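Side-chain contacts in putative surface anchored protein (Clostridium perfringens B, PDB 4NI6), which probably forms one ester-cross-linked Ig-like repeat in the shaft of a cell-surface adhesin: residues A[35-40]-A[100-105]; A[73-76]-A[82-85]; A[56-59]-A[63-66]; A[22-27]-A[92-97]. One frame throughout, in Å; residues are numbered along the deposited sequence.

Interaction 1. Residues A[35-40]-A[100-105]; sequences DTIDYK and VFENAE
Asp35 and Glu102 reach for each other from opposite directions and bring two carboxylates together, with Asp35 OD2 2.7 Å from Glu102 OE1. The two flat groups are nearly parallel, their planes 17° apart. Asp35 extends CG anti to the backbone N, which carries its carboxylate toward strand 100-105. Glu102 starts with CG beside its own backbone N and then folds at chi2 (-73°), so that OE1 turns back toward Asp35. The other contacts set aliphatic groups against the two carboxylates. Val100, from the same strand as Glu102, meets Asp35 head-on, its CG1 3.5 Å from Asp35 OD2. Ile37 crosses the glutamate at about a right angle, CG1 lying 3.8 Å from Glu102 CD and CD1 3.7 Å from Glu102 OE1. All four residues are buried, and Leu50 packs on both Ile37 and Glu102. Strands 35-39 and 100-105 are 9.2 Å apart at closest approach, cross at -43° and belong to the two facing sheets of the Ig-like sandwich. Thr5 touches both acids and Gln135 lies beside Asp35, consistent with the site of the internal Thr-Gln ester cross-link.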
loop_
_atom_site.group_PDB
_atom_site.type_symbol
_atom_site.label_atom_id
_atom_site.label_comp_id
_atom_site.label_asym_id
_atom_site.label_seq_id
_atom_site.Cartn_x
_atom_site.Cartn_y
_atom_site.Cartn_z
ATOM N N ASP A 35 0.454 -5.565 -2.756
ATOM C CA ASP A 35 1.419 -4.679 -2.121
ATOM C C ASP A 35 2.100 -5.415 -0.967
ATOM O O ASP A 35 1.442 -6.170 -0.235
ATOM C CB ASP A 35 0.695 -3.455 -1.546
ATOM C CG ASP A 35 1.628 -2.296 -1.226
ATOM O OD1 ASP A 35 2.364 -1.890 -2.166
ATOM O OD2 ASP A 35 1.599 -1.740 -0.100
ATOM N N THR A 36 3.414 -5.301 -0.933
ATOM C CA THR A 36 4.209 -5.824 0.190
ATOM C C THR A 36 4.581 -4.689 1.134
ATOM O O THR A 36 5.029 -3.624 0.698
ATOM C CB THR A 36 5.472 -6.499 -0.344
ATOM O OG1 THR A 36 5.062 -7.562 -1.213
ATOM C CG2 THR A 36 6.295 -7.091 0.740
ATOM N N ILE A 37 4.371 -4.905 2.439
ATOM C CA ILE A 37 4.577 -3.882 3.484
ATOM C C ILE A 37 5.648 -4.357 4.472
ATOM O O ILE A 37 5.471 -5.400 5.122
ATOM C CB ILE A 37 3.260 -3.601 4.259
ATOM C CG1 ILE A 37 2.075 -3.236 3.334
ATOM C CG2 ILE A 37 3.491 -2.494 5.294
ATOM C CD1 ILE A 37 1.268 -4.422 2.847
ATOM N N ASP A 38 6.802 -3.706 4.401
ATOM C CA ASP A 38 7.858 -3.939 5.387
ATOM C C ASP A 38 7.732 -2.951 6.527
ATOM O O ASP A 38 7.816 -1.745 6.325
ATOM C CB ASP A 38 9.211 -3.785 4.711
ATOM C CG ASP A 38 9.437 -4.833 3.641
ATOM O OD1 ASP A 38 9.276 -6.032 3.948
ATOM O OD2 ASP A 38 9.576 -4.462 2.454
ATOM N N TYR A 39 7.500 -3.476 7.737
ATOM C CA TYR A 39 7.273 -2.657 8.916
ATOM C C TYR A 39 8.367 -2.831 9.953
ATOM O O TYR A 39 9.015 -3.881 10.002
ATOM C CB TYR A 39 5.895 -2.946 9.541
ATOM C CG TYR A 39 5.688 -4.362 10.029
ATOM C CD1 TYR A 39 6.040 -4.730 11.332
ATOM C CD2 TYR A 39 5.183 -5.339 9.196
ATOM C CE1 TYR A 39 5.860 -6.017 11.779
ATOM C CE2 TYR A 39 4.964 -6.626 9.644
ATOM C CZ TYR A 39 5.328 -6.963 10.950
ATOM O OH TYR A 39 5.166 -8.249 11.401
ATOM N N LYS A 40 8.564 -1.772 10.727
ATOM C CA LYS A 40 9.478 -1.792 11.864
ATOM C C LYS A 40 8.939 -0.827 12.898
ATOM O O LYS A 40 8.117 0.048 12.628
ATOM C CB LYS A 40 10.871 -1.325 11.418
ATOM N N VAL A 100 -0.099 3.103 -4.397
ATOM C CA VAL A 100 -0.638 2.452 -3.193
ATOM C C VAL A 100 -0.260 3.196 -1.926
ATOM O O VAL A 100 0.905 3.569 -1.766
ATOM C CB VAL A 100 -0.160 1.006 -3.075
ATOM C CG1 VAL A 100 -0.699 0.342 -1.805
ATOM C CG2 VAL A 100 -0.564 0.188 -4.300
ATOM N N PHE A 101 -1.290 3.507 -1.141
ATOM C CA PHE A 101 -1.142 4.046 0.213
ATOM C C PHE A 101 -1.408 2.916 1.225
ATOM O O PHE A 101 -2.268 2.060 1.002
ATOM C CB PHE A 101 -2.191 5.107 0.416
ATOM C CG PHE A 101 -1.909 6.439 -0.226
ATOM C CD1 PHE A 101 -0.816 6.658 -1.054
ATOM C CD2 PHE A 101 -2.792 7.493 -0.001
ATOM C CE1 PHE A 101 -0.597 7.895 -1.642
ATOM C CE2 PHE A 101 -2.574 8.742 -0.577
ATOM C CZ PHE A 101 -1.485 8.939 -1.407
ATOM N N GLU A 102 -0.730 2.965 2.391
ATOM C CA GLU A 102 -0.968 1.995 3.481
ATOM C C GLU A 102 -1.014 2.718 4.823
ATOM O O GLU A 102 -0.272 3.677 5.030
ATOM C CB GLU A 102 0.167 0.985 3.545
ATOM C CG GLU A 102 0.268 0.046 2.364
ATOM C CD GLU A 102 -0.806 -1.040 2.277
ATOM O OE1 GLU A 102 -0.780 -1.817 1.273
ATOM O OE2 GLU A 102 -1.749 -1.064 3.079
ATOM N N ASN A 103 -1.964 2.309 5.647
ATOM C CA ASN A 103 -2.146 2.859 6.983
ATOM C C ASN A 103 -2.376 1.695 7.935
ATOM O O ASN A 103 -3.343 0.946 7.810
ATOM C CB ASN A 103 -3.355 3.739 6.955
ATOM C CG ASN A 103 -3.559 4.490 8.247
ATOM O OD1 ASN A 103 -3.204 5.658 8.363
ATOM N ND2 ASN A 103 -4.103 3.807 9.240
ATOM N N ALA A 104 -1.511 1.598 8.948
ATOM C CA ALA A 104 -1.639 0.551 9.987
ATOM C C ALA A 104 -1.993 1.229 11.307
ATOM O O ALA A 104 -1.271 2.107 11.771
ATOM C CB ALA A 104 -0.324 -0.187 10.167
ATOM N N GLU A 105 -3.116 0.835 11.873
ATOM C CA GLU A 105 -3.565 1.390 13.142
ATOM C C GLU A 105 -3.713 0.249 14.153
ATOM O O GLU A 105 -4.447 -0.709 13.917
ATOM C CB GLU A 105 -4.921 2.059 12.962
ATOM C CG GLU A 105 -5.521 2.609 14.260
ATOM C CD GLU A 105 -6.994 2.914 14.110
ATOM O OE1 GLU A 105 -7.764 2.040 13.644
ATOM O OE2 GLU A 105 -7.380 4.042 14.448
#

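Interaction 2. Residues A[73-76]-A[82-85]; sequences VTAV and QWEL
Val73 and Trp83 make the main apolar contact, a CH-pi interaction over the indole. Val73 CG2 stands 3.3 Å from the centroid of the six-membered ring and only 10° off its normal, so the methyl sits almost squarely above the middle of that ring. CB follows it down, 3.6 Å from Trp83 CE2. With chi1 of Val73 near -64°, CG2 falls between the backbone N and the carbonyl carbon and points at the indole, while CG1 lies toward the pyrrole side, 4.2 Å from Trp83 CG. A looser apolar touch comes from Ala75, whose CB is 4.4 Å from Trp83 CZ2.

The polar contact is made at the ring edge. Trp83 NE1 donates to Thr74 O over 3.0 Å, and the bond is fairly straight, with an N-H...O angle of 161°. The oxygen lies in the indole plane, but the donor stands well above the plane of the Thr74 carbonyl group and uses neither lone pair. Edge bond and face contact together fix both the tilt and the rotation of the indole and satisfy its buried N-H.

Tyr39 stacks on the face of the indole turned away from Val73, and its OH is hydrogen-bonded to Val76 N, just past Ala75. Leu42, from a loop, also touches Trp83. The contact therefore bridges the two sheets near one end of the sandwich: strand 63-74 pairs with strand 47-57 in one, and strand 81-90 pairs with strand 31-39 in the other.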
loop_
_atom_site.group_PDB
_atom_site.type_symbol
_atom_site.label_atom_id
_atom_site.label_comp_id
_atom_site.label_asym_id
_atom_site.label_seq_id
_atom_site.Cartn_x
_atom_site.Cartn_y
_atom_site.Cartn_z
ATOM N N VAL A 73 -3.997 -7.575 10.611
ATOM C CA VAL A 73 -2.661 -8.149 10.548
ATOM C C VAL A 73 -2.061 -8.112 11.966
ATOM O O VAL A 73 -2.563 -7.403 12.819
ATOM C CB VAL A 73 -1.752 -7.373 9.536
ATOM C CG1 VAL A 73 -2.278 -7.496 8.092
ATOM C CG2 VAL A 73 -1.624 -5.904 9.942
ATOM N N THR A 74 -0.988 -8.845 12.175
ATOM C CA THR A 74 -0.358 -8.857 13.491
ATOM C C THR A 74 1.127 -8.645 13.284
ATOM O O THR A 74 1.759 -9.335 12.455
ATOM C CB THR A 74 -0.640 -10.189 14.234
ATOM O OG1 THR A 74 -2.044 -10.444 14.247
ATOM C CG2 THR A 74 -0.127 -10.151 15.685
ATOM N N ALA A 75 1.730 -7.818 14.151
ATOM C CA ALA A 75 3.168 -7.641 14.125
ATOM C C ALA A 75 3.813 -8.865 14.775
ATOM O O ALA A 75 3.343 -9.339 15.843
ATOM C CB ALA A 75 3.600 -6.352 14.831
ATOM N N VAL A 76 4.940 -9.299 14.245
ATOM C CA VAL A 76 5.635 -10.457 14.786
ATOM C C VAL A 76 6.790 -9.991 15.704
ATOM O O VAL A 76 6.710 -8.905 16.281
ATOM C CB VAL A 76 6.077 -11.439 13.690
ATOM C CG1 VAL A 76 4.866 -11.962 12.935
ATOM C CG2 VAL A 76 7.081 -10.795 12.756
ATOM N N GLN A 82 7.116 -8.399 7.668
ATOM C CA GLN A 82 6.491 -8.127 6.377
ATOM C C GLN A 82 5.034 -8.559 6.401
ATOM O O GLN A 82 4.695 -9.637 6.895
ATOM C CB GLN A 82 7.255 -8.880 5.293
ATOM C CG GLN A 82 6.903 -8.425 3.905
ATOM C CD GLN A 82 7.738 -9.148 2.883
ATOM O OE1 GLN A 82 7.412 -10.257 2.467
ATOM N NE2 GLN A 82 8.875 -8.571 2.546
ATOM N N TRP A 83 4.188 -7.750 5.754
ATOM C CA TRP A 83 2.811 -8.132 5.467
ATOM C C TRP A 83 2.581 -8.046 3.972
ATOM O O TRP A 83 3.348 -7.404 3.260
ATOM C CB TRP A 83 1.826 -7.198 6.151
ATOM C CG TRP A 83 1.871 -7.221 7.651
ATOM C CD1 TRP A 83 1.909 -8.321 8.494
ATOM C CD2 TRP A 83 1.697 -6.064 8.516
ATOM N NE1 TRP A 83 1.903 -7.894 9.801
ATOM C CE2 TRP A 83 1.724 -6.554 9.876
ATOM C CE3 TRP A 83 1.648 -4.711 8.305
ATOM C CZ2 TRP A 83 1.640 -5.694 10.975
ATOM C CZ3 TRP A 83 1.477 -3.863 9.382
ATOM C CH2 TRP A 83 1.543 -4.342 10.705
ATOM N N GLU A 84 1.487 -8.636 3.521
ATOM C CA GLU A 84 1.005 -8.506 2.146
ATOM C C GLU A 84 -0.440 -8.071 2.157
ATOM O O GLU A 84 -1.203 -8.477 3.040
ATOM C CB GLU A 84 1.155 -9.840 1.412
ATOM C CG GLU A 84 2.609 -10.213 1.268
ATOM C CD GLU A 84 2.794 -11.466 0.468
ATOM O OE1 GLU A 84 1.949 -11.733 -0.412
ATOM O OE2 GLU A 84 3.765 -12.197 0.726
ATOM N N LEU A 85 -0.838 -7.355 1.098
ATOM C CA LEU A 85 -2.220 -6.902 0.924
ATOM C C LEU A 85 -2.576 -7.013 -0.558
ATOM O O LEU A 85 -1.921 -6.396 -1.397
ATOM C CB LEU A 85 -2.386 -5.450 1.388
ATOM C CG LEU A 85 -3.830 -4.960 1.354
ATOM C CD1 LEU A 85 -4.162 -4.086 2.547
ATOM C CD2 LEU A 85 -4.054 -4.177 0.089
#

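Interaction 3. Residues A[56-59]-A[63-66]; sequences HVKD and LEEV
His56 and Glu64 form the antiparallel hydrogen-bonded pair of the beta hairpin made by strands 47-57 and 63-74, close to its turn. His56 N donates to Glu64 O over 2.8 Å, and Glu64 N returns a 3.0 Å bond to His56 O. The latter oxygen also receives a CA-H...O contact from Leu63 CA at 3.2 Å. One residue nearer the turn, Val57 and Leu63 are a non-hydrogen-bonded pair. Their side chains lie side by side, pointing the same way, and meet through Val57 CG2 and Leu63 CD2, 4.0 Å apart.

His56 and Glu64 project on the opposite face from Val57 and Leu63. Just beyond the paired residues, Lys58 crosses Glu64 obliquely in a salt bridge made with one conformer of the glutamate. That glutamate is extended beyond CG, whereas the lysine bends at chi3 (137°), which lays its CD and CE as well as NZ against the same oxygen.

Further out, strand 97-106 holds strand 47-57 from its other side. Val57 bonds through its backbone to Lys97 and packs on Val99, while Phe101 touches Leu63. His56 points its imidazole away from the hairpin partner, CG being anti to the backbone N (chi1 178°). The ring thus reaches Tyr98, and its NE2 is hydrogen-bonded to Glu96. In this conformer of Glu64, Lys58 NZ lies 2.8 Å from Glu64 OE1, above the carboxylate plane.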
loop_
_atom_site.group_PDB
_atom_site.type_symbol
_atom_site.label_atom_id
_atom_site.label_comp_id
_atom_site.label_asym_id
_atom_site.label_seq_id
_atom_site.Cartn_x
_atom_site.Cartn_y
_atom_site.Cartn_z
ATOM N N HIS A 56 -5.607 6.745 -8.046
ATOM C CA HIS A 56 -5.305 7.273 -9.369
ATOM C C HIS A 56 -4.678 8.632 -9.210
ATOM O O HIS A 56 -5.235 9.523 -8.558
ATOM C CB HIS A 56 -6.610 7.319 -10.153
ATOM C CG HIS A 56 -6.495 7.880 -11.532
ATOM N ND1 HIS A 56 -7.566 8.387 -12.164
ATOM C CD2 HIS A 56 -5.423 8.024 -12.401
ATOM C CE1 HIS A 56 -7.228 8.756 -13.414
ATOM N NE2 HIS A 56 -5.918 8.565 -13.564
ATOM N N VAL A 57 -3.451 8.765 -9.705
ATOM C CA VAL A 57 -2.684 10.019 -9.634
ATOM C C VAL A 57 -2.868 10.814 -10.911
ATOM O O VAL A 57 -2.395 10.399 -11.973
ATOM C CB VAL A 57 -1.174 9.756 -9.476
ATOM C CG1 VAL A 57 -0.412 11.062 -9.295
ATOM C CG2 VAL A 57 -0.916 8.794 -8.336
ATOM N N LYS A 58 -3.497 11.978 -10.807
ATOM C CA LYS A 58 -3.727 12.822 -11.971
ATOM C C LYS A 58 -2.544 13.745 -12.236
ATOM O O LYS A 58 -1.712 13.968 -11.359
ATOM C CB LYS A 58 -5.021 13.607 -11.801
ATOM C CG LYS A 58 -6.229 12.696 -11.686
ATOM C CD LYS A 58 -7.523 13.475 -11.694
ATOM C CE LYS A 58 -8.552 12.785 -12.577
ATOM N NZ LYS A 58 -9.792 13.593 -12.725
ATOM N N ASP A 59 -2.421 14.202 -13.475
ATOM C CA ASP A 59 -1.320 15.087 -13.849
ATOM C C ASP A 59 -1.232 16.302 -12.919
ATOM O O ASP A 59 -0.139 16.801 -12.644
ATOM C CB ASP A 59 -1.464 15.543 -15.301
ATOM N N LEU A 63 -5.686 13.216 -6.488
ATOM C CA LEU A 63 -5.865 11.773 -6.340
ATOM C C LEU A 63 -7.335 11.436 -6.401
ATOM O O LEU A 63 -8.177 12.230 -5.998
ATOM C CB LEU A 63 -5.311 11.313 -4.992
ATOM C CG LEU A 63 -3.859 11.675 -4.694
ATOM C CD1 LEU A 63 -3.535 11.301 -3.254
ATOM C CD2 LEU A 63 -2.901 10.976 -5.663
ATOM N N GLU A 64 -7.642 10.256 -6.921
ATOM C CA GLU A 64 -8.963 9.685 -6.779
ATOM C C GLU A 64 -8.854 8.218 -6.435
ATOM O O GLU A 64 -8.087 7.486 -7.043
ATOM C CB GLU A 64 -9.733 9.884 -8.075
ATOM C CG GLU A 64 -9.425 11.242 -8.655
ATOM C CD GLU A 64 -10.396 11.656 -9.720
ATOM O OE1 GLU A 64 -10.357 12.839 -10.089
ATOM O OE2 GLU A 64 -11.203 10.810 -10.167
ATOM N N GLU A 65 -9.557 7.818 -5.385
ATOM C CA GLU A 65 -9.477 6.446 -4.918
ATOM C C GLU A 65 -10.128 5.506 -5.920
ATOM O O GLU A 65 -11.266 5.729 -6.351
ATOM C CB GLU A 65 -10.136 6.299 -3.555
ATOM C CG GLU A 65 -9.974 4.928 -2.943
ATOM C CD GLU A 65 -10.613 4.868 -1.574
ATOM O OE1 GLU A 65 -10.069 5.466 -0.626
ATOM O OE2 GLU A 65 -11.650 4.201 -1.435
ATOM N N VAL A 66 -9.395 4.447 -6.244
ATOM C CA VAL A 66 -9.843 3.391 -7.147
ATOM C C VAL A 66 -10.336 2.201 -6.340
ATOM O O VAL A 66 -11.318 1.568 -6.710
ATOM C CB VAL A 66 -8.693 2.922 -8.058
ATOM C CG1 VAL A 66 -9.137 1.770 -8.954
ATOM C CG2 VAL A 66 -8.181 4.089 -8.887
#

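Interaction 4. Residues A[22-27]-A[92-97]; sequences VSFENS and LQVGEK
Phe24 O is gripped twice by Ser27, through the hydroxyl OG at 2.6 Å and the backbone N at 3.3 Å, and the side chains of both residues rest on Val94 across the contact. Two loop motifs meet here. Residues 22-27 carry an ST motif, in which Ser23 OG accepts from Asn26 N over 3.0 Å, and residues 93-96 form a type II beta turn, closed by Glu96 N bonding to Gln93 O. Gly95 occupies the third position of that turn with a positive phi of 93°.

Val94, second in the turn, presents a fork of two methyls. CG1 approaches the edge of the Phe24 ring near its plane and lies 3.8 Å from Phe24 CD1. CG2 lies near Phe24 CD1 as well and comes within 3.2 Å of Ser27 OG. The serine hydroxyl sits between its own backbone N and carbonyl carbon (chi1 78°), which brings it back over the loop to Phe24 O and at the same time beside the valine methyl. Phe24 sends its ring out anti to the backbone N (chi1 169°), which sets CD1 beside the Val94 methyls.

Val139, on strand 121-139, touches both Ser27 and Val94, and Pro142 touches both Phe24 and Val94, so the chain's C-terminal part completes this loop-to-loop cluster. No direct hydrogen bond joins the two loops. Instead water 1 spans them, donating to Ser27 O at 2.9 Å and to Leu92 O at 2.6 Å.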
loop_
_atom_site.group_PDB
_atom_site.type_symbol
_atom_site.label_atom_id
_atom_site.label_comp_id
_atom_site.label_asym_id
_atom_site.label_seq_id
_atom_site.Cartn_x
_atom_site.Cartn_y
_atom_site.Cartn_z
ATOM N N VAL A 22 3.000 -1.793 -16.550
ATOM C CA VAL A 22 2.082 -2.744 -17.174
ATOM C C VAL A 22 1.952 -2.416 -18.653
ATOM O O VAL A 22 1.625 -1.287 -18.994
ATOM C CB VAL A 22 0.669 -2.656 -16.531
ATOM C CG1 VAL A 22 -0.271 -3.674 -17.171
ATOM C CG2 VAL A 22 0.724 -2.850 -15.022
ATOM N N SER A 23 2.296 -3.364 -19.518
ATOM C CA SER A 23 2.223 -3.087 -20.941
ATOM C C SER A 23 0.794 -2.832 -21.353
ATOM O O SER A 23 -0.158 -3.330 -20.745
ATOM C CB SER A 23 2.798 -4.230 -21.774
ATOM O OG SER A 23 1.951 -5.356 -21.695
ATOM N N PHE A 24 0.662 -2.200 -22.509
ATOM C CA PHE A 24 -0.645 -1.952 -23.078
ATOM C C PHE A 24 -1.421 -3.259 -23.256
ATOM O O PHE A 24 -2.568 -3.375 -22.806
ATOM C CB PHE A 24 -0.503 -1.217 -24.410
ATOM C CG PHE A 24 -1.765 -1.161 -25.181
ATOM C CD1 PHE A 24 -2.824 -0.402 -24.746
ATOM C CD2 PHE A 24 -1.874 -1.809 -26.391
ATOM C CE1 PHE A 24 -4.051 -0.481 -25.338
ATOM C CE2 PHE A 24 -3.079 -1.809 -27.073
ATOM C CZ PHE A 24 -4.143 -1.067 -26.592
ATOM N N GLU A 25 -0.801 -4.277 -23.851
ATOM C CA GLU A 25 -1.488 -5.566 -24.024
ATOM C C GLU A 25 -1.852 -6.247 -22.685
ATOM O O GLU A 25 -2.959 -6.767 -22.515
ATOM C CB GLU A 25 -0.658 -6.495 -24.922
ATOM C CG GLU A 25 -0.455 -5.974 -26.340
ATOM C CD GLU A 25 0.273 -6.958 -27.242
ATOM O OE1 GLU A 25 0.741 -8.002 -26.739
ATOM O OE2 GLU A 25 0.342 -6.705 -28.468
ATOM N N ASN A 26 -0.950 -6.177 -21.714
ATOM C CA ASN A 26 -1.154 -6.832 -20.416
ATOM C C ASN A 26 -2.263 -6.208 -19.570
ATOM O O ASN A 26 -2.804 -6.841 -18.662
ATOM C CB ASN A 26 0.153 -6.868 -19.622
ATOM C CG ASN A 26 1.062 -8.002 -20.054
ATOM O OD1 ASN A 26 1.799 -8.565 -19.242
ATOM N ND2 ASN A 26 1.031 -8.330 -21.345
ATOM N N SER A 27 -2.676 -5.002 -19.950
ATOM C CA SER A 27 -3.769 -4.309 -19.304
ATOM C C SER A 27 -5.159 -4.802 -19.692
ATOM O O SER A 27 -6.132 -4.390 -19.053
ATOM C CB SER A 27 -3.666 -2.806 -19.574
ATOM O OG SER A 27 -4.128 -2.489 -20.876
ATOM N N LEU A 92 -7.893 -1.151 -14.550
ATOM C CA LEU A 92 -7.198 0.146 -14.631
ATOM C C LEU A 92 -7.160 0.758 -16.042
ATOM O O LEU A 92 -7.397 0.064 -17.041
ATOM C CB LEU A 92 -5.772 0.013 -14.090
ATOM C CG LEU A 92 -5.698 -0.555 -12.665
ATOM C CD1 LEU A 92 -4.270 -0.580 -12.147
ATOM C CD2 LEU A 92 -6.555 0.276 -11.717
ATOM N N GLN A 93 -6.934 2.075 -16.110
ATOM C CA GLN A 93 -7.053 2.815 -17.378
ATOM C C GLN A 93 -5.691 2.863 -18.054
ATOM O O GLN A 93 -4.689 3.311 -17.472
ATOM C CB GLN A 93 -7.551 4.243 -17.098
ATOM C CG GLN A 93 -9.039 4.337 -16.775
ATOM C CD GLN A 93 -9.439 5.689 -16.199
ATOM O OE1 GLN A 93 -10.285 5.761 -15.232
ATOM N NE2 GLN A 93 -8.870 6.765 -16.801
ATOM N N VAL A 94 -5.681 2.522 -19.342
ATOM C CA VAL A 94 -4.464 2.649 -20.140
ATOM C C VAL A 94 -3.975 4.086 -20.151
ATOM O O VAL A 94 -4.757 5.030 -20.380
ATOM C CB VAL A 94 -4.649 2.091 -21.565
ATOM C CG1 VAL A 94 -3.534 2.546 -22.515
ATOM C CG2 VAL A 94 -4.722 0.577 -21.502
ATOM N N GLY A 95 -2.673 4.262 -19.938
ATOM C CA GLY A 95 -2.095 5.592 -19.897
ATOM C C GLY A 95 -1.994 6.221 -18.521
ATOM O O GLY A 95 -1.373 7.274 -18.372
ATOM N N GLU A 96 -2.628 5.621 -17.508
ATOM C CA GLU A 96 -2.716 6.237 -16.197
ATOM C C GLU A 96 -1.776 5.639 -15.168
ATOM O O GLU A 96 -1.290 4.509 -15.295
ATOM C CB GLU A 96 -4.175 6.223 -15.735
ATOM C CG GLU A 96 -5.140 6.983 -16.659
ATOM C CD GLU A 96 -4.774 8.452 -16.837
ATOM O OE1 GLU A 96 -4.642 9.175 -15.807
ATOM O OE2 GLU A 96 -4.457 8.836 -17.988
ATOM N N LYS A 97 -1.541 6.464 -14.165
ATOM C CA LYS A 97 -0.640 6.174 -13.055
ATOM C C LYS A 97 -1.423 6.002 -11.763
ATOM O O LYS A 97 -2.348 6.756 -11.495
ATOM C CB LYS A 97 0.346 7.333 -12.901
ATOM C CG LYS A 97 1.386 7.147 -11.800
ATOM C CD LYS A 97 2.129 8.445 -11.542
ATOM C CE LYS A 97 3.256 8.664 -12.527
ATOM N NZ LYS A 97 4.014 9.896 -12.154
HETATM O O HOH W 1 -6.701 -2.478 -16.880
#

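The contacts are spread along one elongated Ig-like sandwich. Interaction 1 lies near its middle, its centre about 5 Å from that of the chain. Interaction 2, centred about 8 Å from it, shares the sheet of strands 31-39 and 81-90. Interactions 3 and 4 sit beyond the chain's centre from interaction 2; their centres are about 14 Å apart, and they touch where Val57 N meets Lys97 O at the start of strand 97-106. Along the chain, interactions 2 and 3 are nested within the spans closed by both others, and the spans of interactions 1 and 4 cross. The contacts thus sample the middle and both ends of a domain probably built into a shaft.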